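Local coordinates for protein ficolin-3 (Homo sapiens, PDB 2J5Z) that is a lectin of innate immunity that binds sugars such as galactose through a fibrinogen-like recognition domain carried on a collagen-like stalk, at the interface of chains A and B. Coordinates in Å, arbitrary orientation; residue numbers count along the deposited sequence, not the author numbering. Chains: chain A/B, Ficolin-3.

Contact 1: the interface of chains A and B. Residues chain A 25-29; chain B 40, 77, 79.
B:Gln79 lies along the backbone of A:Leu25, A:Ser26 and A:Gly27 and buries 70 Å² at this junction between two fibrinogen-like domains. B:Gly77 forms a parallel beta bridge with A:Leu25 of strand 25-26, and B:Gln79 N completes the backbone bonding. There A:Ser26 N donates to B:Gly77 O at 2.8 Å, and B:Gln79 N donates to A:Ser26 O, also at 2.8 Å. Both bonds are nearly straight, so the register of the two segments is set by backbone groups at A:Ser26. The B:Gln79 side chain turns back beside its own N (chi1 -64°) and then runs extended, which carries CG past A:Leu25 CB and CD over A:Gly27 CA. Its amide ends beside the phenol of A:Tyr29, the amide and ring planes standing 75° apart. Two waters tie this amide to A:Trp28: OE1 reaches water 2, which meets A:Trp28 N, while NE2 reaches water 1, which meets A:Trp28 O. Water 1 also sits over the centre of the A:Tyr29 ring, 3.5 Å above its plane. B:Pro40 packs at about a right angle to that tyrosine, its CG 4.1 Å from A:Tyr29 CE1. The phenol itself is fixed from within chain A, since A:Tyr29 OH donates to A:Leu25 O at 2.6 Å, lying in the carbonyl plane.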
# COMPACT_ATOMS: atom_id res chain seq x y z
N LEU A 25 -12.92 -5.36 2.31
CA LEU A 25 -11.83 -5.01 1.40
C LEU A 25 -10.53 -5.72 1.78
O LEU A 25 -10.08 -5.63 2.92
CB LEU A 25 -11.60 -3.49 1.41
CG LEU A 25 -12.36 -2.63 0.39
CD1 LEU A 25 -13.65 -3.24 -0.11
CD2 LEU A 25 -12.56 -1.17 0.85
N SER A 26 -9.92 -6.42 0.83
CA SER A 26 -8.63 -7.05 1.11
C SER A 26 -7.58 -6.03 1.55
O SER A 26 -7.57 -4.89 1.06
CB SER A 26 -8.12 -7.81 -0.11
OG SER A 26 -9.10 -8.73 -0.55
N GLY A 27 -6.71 -6.40 2.48
CA GLY A 27 -5.67 -5.46 2.88
C GLY A 27 -5.11 -5.85 4.23
O GLY A 27 -5.37 -6.96 4.72
N TRP A 28 -4.38 -4.93 4.85
CA TRP A 28 -3.70 -5.22 6.13
C TRP A 28 -4.61 -4.96 7.33
O TRP A 28 -5.22 -3.88 7.47
CB TRP A 28 -2.38 -4.43 6.21
CG TRP A 28 -1.40 -4.97 5.21
CD1 TRP A 28 -1.24 -4.57 3.92
CD2 TRP A 28 -0.49 -6.05 5.42
NE1 TRP A 28 -0.27 -5.34 3.30
CE2 TRP A 28 0.21 -6.25 4.20
CE3 TRP A 28 -0.17 -6.86 6.52
CZ2 TRP A 28 1.18 -7.24 4.05
CZ3 TRP A 28 0.81 -7.83 6.37
CH2 TRP A 28 1.48 -8.01 5.15
N TYR A 29 -4.71 -5.96 8.20
CA TYR A 29 -5.56 -5.90 9.38
C TYR A 29 -4.77 -6.44 10.56
O TYR A 29 -3.86 -7.22 10.38
CB TYR A 29 -6.78 -6.78 9.21
CG TYR A 29 -7.78 -6.28 8.20
CD1 TYR A 29 -8.85 -5.49 8.59
CD2 TYR A 29 -7.64 -6.60 6.85
CE1 TYR A 29 -9.78 -5.03 7.66
CE2 TYR A 29 -8.56 -6.14 5.92
CZ TYR A 29 -9.62 -5.36 6.33
OH TYR A 29 -10.52 -4.89 5.41
N PRO B 40 -12.29 0.67 7.42
CA PRO B 40 -11.16 1.16 6.64
C PRO B 40 -11.63 1.98 5.43
O PRO B 40 -12.52 1.54 4.70
CB PRO B 40 -10.43 -0.10 6.18
CG PRO B 40 -11.06 -1.25 6.95
CD PRO B 40 -12.41 -0.80 7.41
N GLY B 77 -13.58 -5.78 -2.89
CA GLY B 77 -12.38 -5.31 -3.57
C GLY B 77 -11.12 -5.37 -2.72
O GLY B 77 -11.01 -6.14 -1.76
N GLN B 79 -7.79 -3.03 -1.07
CA GLN B 79 -7.29 -1.72 -0.69
C GLN B 79 -6.07 -1.36 -1.51
O GLN B 79 -5.78 -0.19 -1.71
CB GLN B 79 -6.93 -1.68 0.81
CG GLN B 79 -8.11 -1.88 1.75
CD GLN B 79 -7.67 -1.95 3.22
OE1 GLN B 79 -6.70 -1.30 3.62
NE2 GLN B 79 -8.39 -2.74 4.01
O HOH W 1 -7.39 -2.46 6.92
O HOH W 2 -4.19 -2.29 3.70

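Contact 2: the interface of chains A and B. Residues chain A 26, 28, 42, 57, 79-80; chain B 78-80.
B:Glu80 reaches across to A:Phe42 and A:Arg57, burying 68 Å² as its carboxylate enters chain A. From CB the chain leaves beside its own backbone N (chi1 -58°) and continues extended, directing the acid away from chain B. CG comes to 4.1 Å from A:Phe42 CE1, and CD lies nearer that same ring carbon, at 3.6 Å; ring and carboxylate planes are 47° apart. At the tip, OE1 accepts from A:Arg57 NH2 at 3.2 Å through its syn lone pair, with the acceptor tilted 18° from the guanidinium plane. OE2 forms the salt bridge to A:Arg57 NH1, also at 3.2 Å, though as a hydrogen bond this arm is weak. OE2 also meets water 5, which leads to A:Glu80 O and lies above a face of the guanidinium. The arginine chain bends at chi3, and its NH1 sits over the centre of the A:Phe42 ring, 3.7 Å above the plane. A:Trp28 backs this arrangement, its indole sandwiched between A:Gln79 CG and A:Phe42 CB. On the B side, B:Asn78 OD1 accepts from B:Glu80 N at 3.1 Å, the donor standing above the carbonyl plane rather than on a lone pair, and so helps hold the start of the glutamate, while its CG touches A:Ser26 CB. The site adds a charged clasp to the interface and probably helps hold neighbouring recognition domains of the ficolin trimer together.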
# COMPACT_ATOMS: atom_id res chain seq x y z
N SER A 26 -9.92 -6.42 0.83
CA SER A 26 -8.63 -7.05 1.11
C SER A 26 -7.58 -6.03 1.55
O SER A 26 -7.57 -4.89 1.06
CB SER A 26 -8.12 -7.81 -0.11
OG SER A 26 -9.10 -8.73 -0.55
N TRP A 28 -4.38 -4.93 4.85
CA TRP A 28 -3.70 -5.22 6.13
C TRP A 28 -4.61 -4.96 7.33
O TRP A 28 -5.22 -3.88 7.47
CB TRP A 28 -2.38 -4.43 6.21
CG TRP A 28 -1.40 -4.97 5.21
CD1 TRP A 28 -1.24 -4.57 3.92
CD2 TRP A 28 -0.49 -6.05 5.42
NE1 TRP A 28 -0.27 -5.34 3.30
CE2 TRP A 28 0.21 -6.25 4.20
CE3 TRP A 28 -0.17 -6.86 6.52
CZ2 TRP A 28 1.18 -7.24 4.05
CZ3 TRP A 28 0.81 -7.83 6.37
CH2 TRP A 28 1.48 -8.01 5.15
N PHE A 42 -2.15 -9.73 6.08
CA PHE A 42 -2.92 -9.41 4.88
C PHE A 42 -4.08 -10.36 4.73
O PHE A 42 -3.87 -11.58 4.62
CB PHE A 42 -2.05 -9.46 3.62
CG PHE A 42 -2.76 -8.96 2.40
CD1 PHE A 42 -2.70 -7.60 2.06
CD2 PHE A 42 -3.50 -9.81 1.61
CE1 PHE A 42 -3.36 -7.12 0.95
CE2 PHE A 42 -4.18 -9.33 0.48
CZ PHE A 42 -4.09 -7.98 0.16
N ARG A 57 4.09 -13.98 -0.19
CA ARG A 57 3.74 -13.39 -1.46
C ARG A 57 5.03 -13.08 -2.21
O ARG A 57 5.95 -12.50 -1.63
CB ARG A 57 2.91 -12.13 -1.22
CG ARG A 57 2.32 -11.48 -2.44
CD ARG A 57 1.17 -10.53 -2.03
NE ARG A 57 1.66 -9.32 -1.38
CZ ARG A 57 0.87 -8.34 -0.96
NH1 ARG A 57 -0.45 -8.43 -1.10
NH2 ARG A 57 1.38 -7.26 -0.39
N GLN A 79 5.10 -4.83 3.47
CA GLN A 79 3.63 -4.92 3.37
C GLN A 79 3.09 -4.67 1.95
O GLN A 79 2.14 -5.32 1.50
CB GLN A 79 2.95 -3.97 4.36
CG GLN A 79 3.08 -4.44 5.82
CD GLN A 79 2.34 -3.56 6.80
OE1 GLN A 79 1.49 -2.76 6.42
NE2 GLN A 79 2.66 -3.68 8.08
N GLU A 80 3.72 -3.73 1.25
CA GLU A 80 3.28 -3.29 -0.08
C GLU A 80 3.59 -4.31 -1.16
O GLU A 80 3.01 -4.27 -2.27
CB GLU A 80 4.03 -1.99 -0.42
CG GLU A 80 3.57 -1.26 -1.65
CD GLU A 80 4.47 -0.07 -1.96
OE1 GLU A 80 5.71 -0.23 -1.88
OE2 GLU A 80 3.94 1.02 -2.26
N ASN B 78 -10.15 -4.54 -3.10
CA ASN B 78 -8.80 -4.65 -2.59
C ASN B 78 -8.25 -3.25 -2.30
O ASN B 78 -8.26 -2.39 -3.16
CB ASN B 78 -7.94 -5.32 -3.66
CG ASN B 78 -6.58 -5.77 -3.13
OD1 ASN B 78 -6.15 -5.34 -2.09
ND2 ASN B 78 -5.91 -6.64 -3.88
N GLN B 79 -7.79 -3.03 -1.07
CA GLN B 79 -7.29 -1.72 -0.69
C GLN B 79 -6.07 -1.36 -1.51
O GLN B 79 -5.78 -0.19 -1.71
CB GLN B 79 -6.93 -1.68 0.81
CG GLN B 79 -8.11 -1.88 1.75
CD GLN B 79 -7.67 -1.95 3.22
OE1 GLN B 79 -6.70 -1.30 3.62
NE2 GLN B 79 -8.39 -2.74 4.01
N GLU B 80 -5.35 -2.38 -1.99
CA GLU B 80 -4.17 -2.18 -2.83
C GLU B 80 -4.54 -1.80 -4.26
O GLU B 80 -3.68 -1.34 -5.02
CB GLU B 80 -3.28 -3.44 -2.80
CG GLU B 80 -2.79 -3.84 -1.37
CD GLU B 80 -1.69 -4.92 -1.38
OE1 GLU B 80 -0.79 -4.89 -0.50
OE2 GLU B 80 -1.72 -5.80 -2.27
O HOH W 3 -7.39 -2.46 6.92
O HOH W 4 -4.19 -2.29 3.70
O HOH W 5 0.76 -5.97 -3.62

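Contact 1 and contact 2 are adjoining parts of one interface, the centres of their C-alpha atoms about 6 Å apart. They share A:Ser26, A:Trp28 and B:Gln79, and the B:Gly77 to B:Glu80 segment feeds both: B:Gly77 enters contact 1, B:Asn78 and B:Glu80 contact 2. The parallel backbone pairing runs through both; contact 1 adds the water-bridged amide, contact 2 the salt bridge beside aromatic rings. A:Gln79 and A:Glu80 lie on the receiving side of contact 2, while their counterparts in chain B reach across, so the interface is not two-fold, as expected of a head-to-tail pairing. Such an arrangement fits the three copies of the deposited assembly and the trimers typical of ficolins.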